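Local coordinates for sensory rhodopsin transducer (Thermotoga maritima, PDB 1NC7), which is of unknown function but binds metal ions and may act in photosensory signalling, at residues G94-K97 / C98-Y101. Sequence-based numbering, arbitrary orientation.
Sequences GIPK and CKPY
Water 1 bridges P96 and K99 across the turn: it donates to P96 O at 2.8 Å and accepts from K99 N at 3.0 Å. The carbonyl O of K99 also lies 2.7 Å from the water oxygen. P96 O and K99 N are themselves 3.9 Å apart, so the water stands in for the direct bond that would close a tight turn. K97 and C98 occupy its corners with backbone angles approaching type II, C98 in the left-handed region (phi 55°). Next to this bridge the side chains of P96 and K99 run side by side in the same direction. The touching is done by methylenes, K99 CD lying 3.7 Å from P96 CB and almost as near to CG. With CG opposite its own backbone N (chi1 -176°) and the chain extended beyond, K99 passes along the proline ring; NZ hydrogen-bonds to S71 OG, and K99 makes a cation-pi contact with F68. Farther round the bend, I95 and Y101 cross at about a right angle. Methyl CG2 of I95 meets the tyrosine ring obliquely, 4.1 Å from CE2, while the water sits in the ring plane at its edge. Both residues also pack on F66 of strand 60-68, whose ring meets that of Y101 edge-to-face. The loop joins strands 84-89 and 101-107; it is tied to I36 by a backbone hydrogen bond of C98, and P100 packs on H87 of the second subunit. With no direct hydrogen bond between 94-97 and 98-101, the polar closure within the bend runs through the water, while the P96-K99 and I95-Y101 contacts add apolar packing that may steady its shape.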
loop_
_atom_site.group_PDB
_atom_site.type_symbol
_atom_site.label_atom_id
_atom_site.label_comp_id
_atom_site.label_asym_id
_atom_site.label_seq_id
_atom_site.Cartn_x
_atom_site.Cartn_y
_atom_site.Cartn_z
ATOM N N GLY D 94 13.724 -9.789 19.228
ATOM C CA GLY D 94 14.417 -11.066 19.228
ATOM C C GLY D 94 14.132 -11.906 17.998
ATOM O O GLY D 94 14.539 -13.068 17.922
ATOM N N ILE D 95 13.423 -11.331 17.033
ATOM C CA ILE D 95 13.116 -12.044 15.797
ATOM C C ILE D 95 14.395 -12.122 14.971
ATOM O O ILE D 95 15.113 -11.131 14.832
ATOM C CB ILE D 95 12.045 -11.305 14.970
ATOM C CG1 ILE D 95 10.750 -11.196 15.775
ATOM C CG2 ILE D 95 11.799 -12.041 13.656
ATOM C CD1 ILE D 95 9.683 -10.372 15.097
ATOM N N PRO D 96 14.707 -13.303 14.420
ATOM C CA PRO D 96 15.928 -13.414 13.619
ATOM C C PRO D 96 15.918 -12.447 12.441
ATOM O O PRO D 96 14.888 -12.260 11.792
ATOM C CB PRO D 96 15.908 -14.871 13.161
ATOM C CG PRO D 96 15.203 -15.565 14.282
ATOM C CD PRO D 96 14.062 -14.618 14.579
ATOM N N LYS D 97 17.062 -11.827 12.174
ATOM C CA LYS D 97 17.166 -10.905 11.053
ATOM C C LYS D 97 17.270 -11.732 9.776
ATOM O O LYS D 97 17.704 -12.887 9.805
ATOM C CB LYS D 97 18.410 -10.025 11.190
ATOM C CG LYS D 97 18.440 -9.170 12.442
ATOM C CD LYS D 97 19.715 -8.339 12.500
ATOM C CE LYS D 97 19.813 -7.565 13.806
ATOM N NZ LYS D 97 21.052 -6.735 13.885
ATOM N N CYS D 98 16.858 -11.139 8.662
ATOM C CA CYS D 98 16.914 -11.800 7.365
ATOM C C CYS D 98 16.201 -13.144 7.338
ATOM O O CYS D 98 16.668 -14.101 6.716
ATOM C CB CYS D 98 18.371 -11.966 6.937
ATOM S SG CYS D 98 19.239 -10.390 6.835
ATOM N N LYS D 99 15.061 -13.203 8.016
ATOM C CA LYS D 99 14.252 -14.409 8.070
ATOM C C LYS D 99 12.817 -14.011 7.747
ATOM O O LYS D 99 12.176 -13.296 8.515
ATOM C CB LYS D 99 14.320 -15.039 9.465
ATOM C CG LYS D 99 13.572 -16.360 9.579
ATOM C CD LYS D 99 13.743 -16.980 10.959
ATOM C CE LYS D 99 13.114 -18.367 11.012
ATOM N NZ LYS D 99 13.310 -19.024 12.331
ATOM N N PRO D 100 12.299 -14.461 6.599
ATOM C CA PRO D 100 10.926 -14.114 6.222
ATOM C C PRO D 100 9.888 -14.573 7.237
ATOM O O PRO D 100 10.018 -15.640 7.831
ATOM C CB PRO D 100 10.757 -14.796 4.867
ATOM C CG PRO D 100 11.675 -15.973 4.957
ATOM C CD PRO D 100 12.897 -15.380 5.615
ATOM N N TYR D 101 8.865 -13.751 7.434
ATOM C CA TYR D 101 7.796 -14.084 8.362
ATOM C C TYR D 101 6.525 -13.348 7.958
ATOM O O TYR D 101 6.522 -12.575 6.995
ATOM C CB TYR D 101 8.203 -13.722 9.802
ATOM C CG TYR D 101 8.466 -12.248 10.061
ATOM C CD1 TYR D 101 7.420 -11.368 10.333
ATOM C CD2 TYR D 101 9.762 -11.741 10.046
ATOM C CE1 TYR D 101 7.662 -10.014 10.588
ATOM C CE2 TYR D 101 10.014 -10.392 10.297
ATOM C CZ TYR D 101 8.964 -9.539 10.567
ATOM O OH TYR D 101 9.221 -8.208 10.813
HETATM O O HOH W 1 13.545 -11.172 9.588
#